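Local coordinates for protein N-acyl-D-glutamate deacylase (Bordetella bronchiseptica, PDB 3GIQ) that probably catalyses the zinc-dependent hydrolysis of N-acyl-D-glutamate to D-glutamate and a carboxylate, as a member of the amidohydrolase family, at residues His66-Leu71 with Ala113-Thr118; Thr289-Glu294 with Thr331-Leu336. All coordinates share one frame; numbering follows the deposited sequence.

Contact 1. Residues His66-Leu71 with Ala113-Thr118. With ZN (zinc ion), chain E; G01 (N-[(R)-hydroxy(methyl)phosphoryl]-D-glutamic acid), chain C.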
ATOM      1  N   HIS A  66      -1.186   0.748   0.311  1.00 10.91           N
ATOM      2  CA  HIS A  66       0.175   0.764   0.818  1.00 11.14           C
ATOM      3  C   HIS A  66       1.144   0.038  -0.097  1.00 11.75           C
ATOM      4  O   HIS A  66       1.584  -1.076   0.195  1.00 13.45           O
ATOM      5  CB  HIS A  66       0.263   0.163   2.221  1.00 11.35           C
ATOM      6  CG  HIS A  66       1.502   0.566   2.957  1.00 10.89           C
ATOM      7  ND1 HIS A  66       1.530   1.622   3.844  1.00 11.56           N
ATOM      8  CD2 HIS A  66       2.775   0.113   2.872  1.00 12.32           C
ATOM      9  CE1 HIS A  66       2.767   1.801   4.273  1.00 12.54           C
ATOM     10  NE2 HIS A  66       3.542   0.899   3.698  1.00 12.50           N
ATOM     11  N   GLY A  67       1.476   0.679  -1.212  1.00 11.90           N
ATOM     12  CA  GLY A  67       2.409   0.080  -2.141  1.00 11.63           C
ATOM     13  C   GLY A  67       3.781   0.733  -2.092  1.00 11.69           C
ATOM     14  O   GLY A  67       3.930   1.873  -1.641  1.00 11.27           O
ATOM     15  N   HIS A  68       4.788  -0.015  -2.530  1.00 11.75           N
ATOM     16  CA  HIS A  68       6.166   0.469  -2.599  1.00 11.36           C
ATOM     17  C   HIS A  68       6.663   0.131  -4.002  1.00 11.58           C
ATOM     18  O   HIS A  68       7.851  -0.106  -4.220  1.00 12.71           O
ATOM     19  CB  HIS A  68       7.047  -0.222  -1.547  1.00 10.91           C
ATOM     20  CG  HIS A  68       6.890   0.338  -0.166  1.00  9.44           C
ATOM     21  ND1 HIS A  68       7.165   1.654   0.138  1.00 11.18           N
ATOM     22  CD2 HIS A  68       6.472  -0.237   0.987  1.00  9.51           C
ATOM     23  CE1 HIS A  68       6.922   1.866   1.420  1.00 10.65           C
ATOM     24  NE2 HIS A  68       6.500   0.735   1.958  1.00  9.78           N
ATOM     25  N   ASP A  69       5.731   0.127  -4.950  1.00 11.38           N
ATOM     26  CA  ASP A  69       6.018  -0.205  -6.347  1.00 11.86           C
ATOM     27  C   ASP A  69       6.406   1.016  -7.188  1.00 10.66           C
ATOM     28  O   ASP A  69       6.366   0.965  -8.417  1.00 12.09           O
ATOM     29  CB  ASP A  69       4.781  -0.866  -6.963  1.00 11.46           C
ATOM     30  CG  ASP A  69       4.108  -1.841  -6.008  1.00 13.57           C
ATOM     31  OD1 ASP A  69       4.540  -3.010  -5.934  1.00 11.57           O
ATOM     32  OD2 ASP A  69       3.158  -1.423  -5.315  1.00 13.80           O
ATOM     33  N   ASP A  70       6.788   2.102  -6.525  1.00 11.86           N
ATOM     34  CA  ASP A  70       7.161   3.351  -7.203  1.00 12.54           C
ATOM     35  C   ASP A  70       7.952   3.212  -8.505  1.00 12.60           C
ATOM     36  O   ASP A  70       7.615   3.838  -9.516  1.00 13.35           O
ATOM     37  CB  ASP A  70       7.976   4.242  -6.260  1.00 12.09           C
ATOM     38  CG  ASP A  70       7.256   4.541  -4.966  1.00 13.80           C
ATOM     39  OD1 ASP A  70       7.052   5.739  -4.669  1.00 17.62           O
ATOM     40  OD2 ASP A  70       6.904   3.584  -4.244  1.00 13.94           O
ATOM     41  N   LEU A  71       9.004   2.402  -8.470  1.00 12.42           N
ATOM     42  CA  LEU A  71       9.889   2.222  -9.621  1.00 13.12           C
ATOM     43  C   LEU A  71       9.615   0.994 -10.481  1.00 12.56           C
ATOM     44  O   LEU A  71      10.271   0.792 -11.508  1.00 11.99           O
ATOM     45  CB  LEU A  71      11.342   2.168  -9.134  1.00 12.01           C
ATOM     46  CG  LEU A  71      11.764   3.281  -8.167  1.00 13.67           C
ATOM     47  CD1 LEU A  71      13.202   3.058  -7.711  1.00 13.72           C
ATOM     48  CD2 LEU A  71      11.616   4.632  -8.847  1.00 14.36           C
ATOM     49  N   ALA A 113      16.454   2.049  -0.688  1.00 20.82           N
ATOM     50  CA  ALA A 113      16.893   0.898  -1.471  1.00 20.66           C
ATOM     51  C   ALA A 113      15.748  -0.069  -1.752  1.00 21.29           C
ATOM     52  O   ALA A 113      15.751  -0.768  -2.768  1.00 20.97           O
ATOM     53  CB  ALA A 113      18.022   0.172  -0.743  1.00 21.85           C
ATOM     54  N   LEU A 114      14.768  -0.110  -0.855  1.00 19.21           N
ATOM     55  CA  LEU A 114      13.632  -1.013  -1.020  1.00 18.93           C
ATOM     56  C   LEU A 114      12.800  -0.732  -2.267  1.00 18.24           C
ATOM     57  O   LEU A 114      12.078  -1.608  -2.747  1.00 16.92           O
ATOM     58  CB  LEU A 114      12.727  -0.955   0.211  1.00 18.03           C
ATOM     59  CG  LEU A 114      13.317  -1.466   1.527  1.00 18.28           C
ATOM     60  CD1 LEU A 114      12.261  -1.357   2.624  1.00 16.13           C
ATOM     61  CD2 LEU A 114      13.771  -2.906   1.363  1.00 20.35           C
ATOM     62  N   LEU A 115      12.888   0.488  -2.786  1.00 16.15           N
ATOM     63  CA  LEU A 115      12.121   0.846  -3.974  1.00 15.69           C
ATOM     64  C   LEU A 115      12.740   0.280  -5.244  1.00 15.88           C
ATOM     65  O   LEU A 115      12.044   0.041  -6.229  1.00 14.66           O
ATOM     66  CB  LEU A 115      12.019   2.367  -4.096  1.00 15.63           C
ATOM     67  CG  LEU A 115      11.381   3.076  -2.901  1.00 19.30           C
ATOM     68  CD1 LEU A 115      11.249   4.558  -3.201  1.00 18.17           C
ATOM     69  CD2 LEU A 115      10.020   2.466  -2.613  1.00 17.11           C
ATOM     70  N   GLY A 116      14.051   0.069  -5.220  1.00 16.15           N
ATOM     71  CA  GLY A 116      14.727  -0.458  -6.391  1.00 15.67           C
ATOM     72  C   GLY A 116      15.965   0.351  -6.725  1.00 15.51           C
ATOM     73  O   GLY A 116      16.278   1.324  -6.042  1.00 16.10           O
ATOM     74  N   GLU A 117      16.657  -0.040  -7.790  1.00 16.51           N
ATOM     75  CA  GLU A 117      17.884   0.632  -8.205  1.00 17.84           C
ATOM     76  C   GLU A 117      17.735   1.718  -9.270  1.00 17.64           C
ATOM     77  O   GLU A 117      18.707   2.394  -9.597  1.00 17.12           O
ATOM     78  CB  GLU A 117      18.898  -0.407  -8.679  1.00 19.15           C
ATOM     79  CG  GLU A 117      19.490  -1.237  -7.557  1.00 23.88           C
ATOM     80  CD  GLU A 117      20.430  -2.310  -8.062  1.00 26.83           C
ATOM     81  OE1 GLU A 117      21.225  -2.024  -8.982  1.00 30.14           O
ATOM     82  OE2 GLU A 117      20.380  -3.439  -7.531  1.00 31.34           O
ATOM     83  N   THR A 118      16.535   1.889  -9.815  1.00 17.70           N
ATOM     84  CA  THR A 118      16.324   2.921 -10.826  1.00 18.41           C
ATOM     85  C   THR A 118      16.591   4.304 -10.236  1.00 18.85           C
ATOM     86  O   THR A 118      16.108   4.626  -9.150  1.00 17.44           O
ATOM     87  CB  THR A 118      14.881   2.883 -11.375  1.00 19.79           C
ATOM     88  OG1 THR A 118      14.776   1.848 -12.358  1.00 22.22           O
ATOM     89  CG2 THR A 118      14.502   4.217 -12.009  1.00 19.51           C
TER
HETATM   90 ZN    ZN E 483       5.640   0.707   3.745  1.00 14.93          ZN
HETATM   91  CD  G01 C 481       8.982  -2.931  11.355  1.00 13.01           C
HETATM   92  CG  G01 C 481       7.790  -2.615  10.452  1.00  9.99           C
HETATM   93  CB  G01 C 481       8.234  -2.610   8.982  1.00 10.65           C
HETATM   94  CA  G01 C 481       7.188  -2.357   7.862  1.00 10.53           C
HETATM   95  C   G01 C 481       6.137  -3.489   7.896  1.00 12.11           C
HETATM   96  C6  G01 C 481       8.968  -0.952   4.405  1.00 10.96           C
HETATM   97  P   G01 C 481       7.747  -0.825   5.700  1.00 11.28           P
HETATM   98  OPA G01 C 481       6.330  -0.685   4.995  1.00 10.64           O
HETATM   99  OPB G01 C 481       8.039   0.363   6.539  1.00 12.03           O
HETATM  100  N   G01 C 481       7.754  -2.250   6.489  1.00  9.61           N
HETATM  101  O   G01 C 481       6.352  -4.536   7.256  1.00 11.82           O
HETATM  102  OXT G01 C 481       5.117  -3.271   8.580  1.00 12.03           O
HETATM  103  OE1 G01 C 481       9.362  -4.123  11.398  1.00 11.63           O
HETATM  104  OE2 G01 C 481       9.485  -1.971  11.965  1.00 12.31           O
HETATM  105  O   HOH W   1       9.445   0.346  -6.555  1.00 14.33           O
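Leu-71 and Leu-115 make the tight part of this contact, their side chains crossing at about a right angle. CD1 of Leu-71 lies 3.9 Å from CB of Leu-115 and 3.6 Å from its carbonyl O. The same methyl also packs on Thr-118, whose CB is 4.0 Å from Leu-71 CD1. Leu-71 CG sits anti to its own carbonyl carbon (chi1 -49°), with CD1 extended beyond it into this corner. CD2 of Leu-115 serves the other end. It approaches the His-68 ring obliquely and stands 3.7 Å from both His-68 O and Asp-70 OD2. A water joins the two backbones beside these leucines. It donates to His-68 O and, at 2.6 Å, to Leu-115 O, and it accepts from Leu-71 N. Its three bonds satisfy polar backbone atoms next to the apolar packing.

His-66 and His-68 form the HxH motif that follows the first barrel strand in amidohydrolases, here strand 57-64. Both bind zinc through NE2, His-66 at 2.1 Å and His-68 at 2.0 Å. Cys-95 and the oxygen OPA of the bound phosphoryl-D-glutamate ligand complete the coordination of this ion. OPA lies at the edge of the His-68 ring, near its plane. Leu-115 CD2 lies near ND1 of His-68, while NE2 of that ring binds the ion. From the 113-118 loop, Leu-114 CD1 meets the methyl C6 of the ligand at 3.8 Å.

The loose side is at Glu-117, which is exposed and directs its CB away from 66-71. Next to it, Thr-118 packs on Leu-71 CD1 although it is partly exposed, and its backbone N is held by Glu-75.

Contact 2. Residues Thr289-Glu294 with Thr331-Leu336. With G01 (N-[(R)-hydroxy(methyl)phosphoryl]-D-glutamic acid), chain C.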
ATOM      1  N   THR A 289      11.139  -5.229   6.302  1.00 12.30           N
ATOM      2  CA  THR A 289      11.777  -3.976   5.935  1.00 12.49           C
ATOM      3  C   THR A 289      13.278  -4.236   5.911  1.00 12.58           C
ATOM      4  O   THR A 289      13.708  -5.376   5.717  1.00 12.17           O
ATOM      5  CB  THR A 289      11.431  -2.856   6.954  1.00 11.40           C
ATOM      6  OG1 THR A 289      11.974  -1.609   6.497  1.00 12.08           O
ATOM      7  CG2 THR A 289      11.992  -3.180   8.333  1.00 14.02           C
ATOM      8  N   ILE A 290      14.077  -3.194   6.100  1.00 12.28           N
ATOM      9  CA  ILE A 290      15.528  -3.361   6.106  1.00 12.53           C
ATOM     10  C   ILE A 290      15.956  -4.197   7.317  1.00 12.90           C
ATOM     11  O   ILE A 290      15.238  -4.257   8.316  1.00 11.12           O
ATOM     12  CB  ILE A 290      16.246  -1.990   6.175  1.00 13.96           C
ATOM     13  CG1 ILE A 290      15.788  -1.221   7.417  1.00 15.76           C
ATOM     14  CG2 ILE A 290      15.951  -1.182   4.919  1.00 13.54           C
ATOM     15  CD1 ILE A 290      16.533   0.081   7.650  1.00 16.25           C
ATOM     16  N   LEU A 291      17.112  -4.855   7.220  1.00 11.30           N
ATOM     17  CA  LEU A 291      17.624  -5.647   8.333  1.00 13.43           C
ATOM     18  C   LEU A 291      18.180  -4.667   9.360  1.00 15.22           C
ATOM     19  O   LEU A 291      19.011  -3.817   9.034  1.00 14.95           O
ATOM     20  CB  LEU A 291      18.734  -6.606   7.871  1.00 12.22           C
ATOM     21  CG  LEU A 291      19.468  -7.387   8.975  1.00 13.69           C
ATOM     22  CD1 LEU A 291      18.476  -8.234   9.768  1.00 11.70           C
ATOM     23  CD2 LEU A 291      20.543  -8.277   8.353  1.00 12.08           C
ATOM     24  N   ILE A 292      17.707  -4.789  10.594  1.00 14.80           N
ATOM     25  CA  ILE A 292      18.126  -3.918  11.688  1.00 16.16           C
ATOM     26  C   ILE A 292      18.873  -4.758  12.721  1.00 16.19           C
ATOM     27  O   ILE A 292      18.262  -5.493  13.491  1.00 16.11           O
ATOM     28  CB  ILE A 292      16.893  -3.262  12.343  1.00 16.36           C
ATOM     29  CG1 ILE A 292      16.141  -2.430  11.298  1.00 18.11           C
ATOM     30  CG2 ILE A 292      17.319  -2.398  13.524  1.00 18.34           C
ATOM     31  CD1 ILE A 292      14.752  -1.984  11.737  1.00 17.46           C
ATOM     32  N   PRO A 293      20.213  -4.660  12.747  1.00 17.48           N
ATOM     33  CA  PRO A 293      21.050  -5.418  13.683  1.00 18.05           C
ATOM     34  C   PRO A 293      20.627  -5.335  15.146  1.00 18.21           C
ATOM     35  O   PRO A 293      20.767  -6.305  15.888  1.00 19.15           O
ATOM     36  CB  PRO A 293      22.442  -4.832  13.451  1.00 18.18           C
ATOM     37  CG  PRO A 293      22.403  -4.460  12.007  1.00 20.30           C
ATOM     38  CD  PRO A 293      21.047  -3.804  11.885  1.00 18.10           C
ATOM     39  N   GLU A 294      20.117  -4.179  15.555  1.00 19.97           N
ATOM     40  CA  GLU A 294      19.685  -3.975  16.936  1.00 21.35           C
ATOM     41  C   GLU A 294      18.572  -4.937  17.348  1.00 21.01           C
ATOM     42  O   GLU A 294      18.295  -5.099  18.536  1.00 20.53           O
ATOM     43  CB  GLU A 294      19.200  -2.535  17.136  1.00 24.47           C
ATOM     44  CG  GLU A 294      20.265  -1.457  16.971  1.00 30.44           C
ATOM     45  CD  GLU A 294      20.830  -1.390  15.565  1.00 33.69           C
ATOM     46  OE1 GLU A 294      20.036  -1.404  14.601  1.00 31.59           O
ATOM     47  OE2 GLU A 294      22.069  -1.312  15.426  1.00 37.76           O
ATOM     48  N   THR A 331      26.515  -9.533  14.950  1.00 17.92           N
ATOM     49  CA  THR A 331      27.662  -9.446  14.055  1.00 19.35           C
ATOM     50  C   THR A 331      27.291  -9.943  12.660  1.00 18.23           C
ATOM     51  O   THR A 331      27.687  -9.355  11.659  1.00 18.91           O
ATOM     52  CB  THR A 331      28.842 -10.285  14.590  1.00 19.39           C
ATOM     53  OG1 THR A 331      29.275  -9.742  15.844  1.00 21.81           O
ATOM     54  CG2 THR A 331      30.006 -10.274  13.606  1.00 19.34           C
ATOM     55  N   ALA A 332      26.528 -11.029  12.601  1.00 17.36           N
ATOM     56  CA  ALA A 332      26.111 -11.591  11.320  1.00 17.10           C
ATOM     57  C   ALA A 332      25.239 -10.595  10.558  1.00 16.91           C
ATOM     58  O   ALA A 332      25.374 -10.442   9.343  1.00 16.64           O
ATOM     59  CB  ALA A 332      25.348 -12.891  11.540  1.00 16.06           C
ATOM     60  N   ALA A 333      24.350  -9.915  11.275  1.00 15.71           N
ATOM     61  CA  ALA A 333      23.460  -8.936  10.652  1.00 15.83           C
ATOM     62  C   ALA A 333      24.265  -7.777  10.064  1.00 17.38           C
ATOM     63  O   ALA A 333      23.938  -7.262   8.992  1.00 15.84           O
ATOM     64  CB  ALA A 333      22.449  -8.413  11.679  1.00 15.40           C
ATOM     65  N   ARG A 334      25.314  -7.363  10.768  1.00 18.72           N
ATOM     66  CA  ARG A 334      26.153  -6.272  10.288  1.00 20.63           C
ATOM     67  C   ARG A 334      26.904  -6.702   9.033  1.00 19.96           C
ATOM     68  O   ARG A 334      27.094  -5.905   8.111  1.00 19.91           O
ATOM     69  CB  ARG A 334      27.133  -5.838  11.382  1.00 22.94           C
ATOM     70  CG  ARG A 334      26.446  -5.117  12.532  1.00 26.59           C
ATOM     71  CD  ARG A 334      27.359  -4.909  13.724  1.00 30.47           C
ATOM     72  NE  ARG A 334      26.649  -4.240  14.811  1.00 34.80           N
ATOM     73  CZ  ARG A 334      27.061  -4.220  16.075  1.00 37.87           C
ATOM     74  NH1 ARG A 334      28.184  -4.837  16.420  1.00 38.59           N
ATOM     75  NH2 ARG A 334      26.347  -3.585  16.996  1.00 38.89           N
ATOM     76  N   ARG A 335      27.318  -7.965   8.993  1.00 19.15           N
ATOM     77  CA  ARG A 335      28.040  -8.485   7.837  1.00 19.60           C
ATOM     78  C   ARG A 335      27.124  -8.658   6.628  1.00 17.84           C
ATOM     79  O   ARG A 335      27.586  -8.649   5.487  1.00 16.84           O
ATOM     80  CB  ARG A 335      28.695  -9.827   8.172  1.00 21.64           C
ATOM     81  CG  ARG A 335      29.765  -9.758   9.246  1.00 24.69           C
ATOM     82  CD  ARG A 335      30.480 -11.095   9.356  1.00 28.33           C
ATOM     83  NE  ARG A 335      31.403 -11.142  10.484  1.00 31.56           N
ATOM     84  CZ  ARG A 335      32.058 -12.234  10.864  1.00 32.75           C
ATOM     85  NH1 ARG A 335      31.889 -13.371  10.200  1.00 34.02           N
ATOM     86  NH2 ARG A 335      32.872 -12.192  11.910  1.00 31.94           N
ATOM     87  N   LEU A 336      25.825  -8.812   6.878  1.00 16.60           N
ATOM     88  CA  LEU A 336      24.852  -8.984   5.797  1.00 15.84           C
ATOM     89  C   LEU A 336      24.416  -7.657   5.174  1.00 15.62           C
ATOM     90  O   LEU A 336      23.861  -7.635   4.073  1.00 14.41           O
ATOM     91  CB  LEU A 336      23.609  -9.724   6.315  1.00 14.02           C
ATOM     92  CG  LEU A 336      23.768 -11.202   6.689  1.00 13.74           C
ATOM     93  CD1 LEU A 336      22.571 -11.663   7.513  1.00 13.96           C
ATOM     94  CD2 LEU A 336      23.906 -12.045   5.417  1.00 14.37           C
TER
HETATM   95  CD  G01 C 481       8.982  -2.931  11.355  1.00 13.01           C
HETATM   96  CG  G01 C 481       7.790  -2.615  10.452  1.00  9.99           C
HETATM   97  CB  G01 C 481       8.234  -2.610   8.982  1.00 10.65           C
HETATM   98  CA  G01 C 481       7.188  -2.357   7.862  1.00 10.53           C
HETATM   99  C   G01 C 481       6.137  -3.489   7.896  1.00 12.11           C
HETATM  100  C6  G01 C 481       8.968  -0.952   4.405  1.00 10.96           C
HETATM  101  P   G01 C 481       7.747  -0.825   5.700  1.00 11.28           P
HETATM  102  OPA G01 C 481       6.330  -0.685   4.995  1.00 10.64           O
HETATM  103  OPB G01 C 481       8.039   0.363   6.539  1.00 12.03           O
HETATM  104  N   G01 C 481       7.754  -2.250   6.489  1.00  9.61           N
HETATM  105  O   G01 C 481       6.352  -4.536   7.256  1.00 11.82           O
HETATM  106  OXT G01 C 481       5.117  -3.271   8.580  1.00 12.03           O
HETATM  107  OE1 G01 C 481       9.362  -4.123  11.398  1.00 11.63           O
HETATM  108  OE2 G01 C 481       9.485  -1.971  11.965  1.00 12.31           O
HETATM  109  O   HOH W   2      22.273  -4.919   8.945  1.00 19.11           O
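With CG anti to the backbone N (chi1 173°), Leu-291 extends toward helix 329-336; chi2 of 59° turns CD1 aside and leaves CD2 anti to CA, reaching Ala-333. The segment after edge strand 286-290 of a three-stranded antiparallel sheet packs here on helix 329-336, which precedes strand 339-344 of the same sheet. Leu-291 CD2 touches Ala-333 CB at 3.8 Å and Leu-336 CB at 4.0 Å. Ile-304 of strand 303-307 packs on both leucines.

Pro-293 meets the same alanine methyl from a direction about perpendicular to that of Leu-291, its CG 4.0 Å from Ala-333 CB. The aliphatic start of Arg-334 crosses the proline obliquely, with Arg-334 CG 4.1 Å from Pro-293 CB. Beyond CG the arginine chain runs extended to NE in an exposed position. Its NH2 remains 5.1 Å from Glu-294 OE2, so the opposite charges are near without touching.

At the inner end, Thr-289 borders the bound ligand, and its OG1 is hydrogen-bonded to Tyr-190. Across the contact, a water with more acceptors in reach than protons has a weak, longer approach to Leu-291 O and lies 2.9 Å from Ala-333 O, where it can donate.

Contact 1 closes before contact 2 opens along the chain, and their centres lie about 20 Å apart. Contact 1 joins loops that follow strands 57-64 and 87-92 of the barrel, its centre about 11 Å from the centre of the chain. Contact 2 lies farther out, its centre about 25 Å from that of the chain, between the end of strand 286-290 and helix 329-336. The two meet beside the bound ligand, where Leu-114 CD1 packs 3.9 Å from Thr-289 OG1. Both contacts touch this same ligand. The strand of contact 2 reaches it from the small sheet, which links that peripheral layer to the active site.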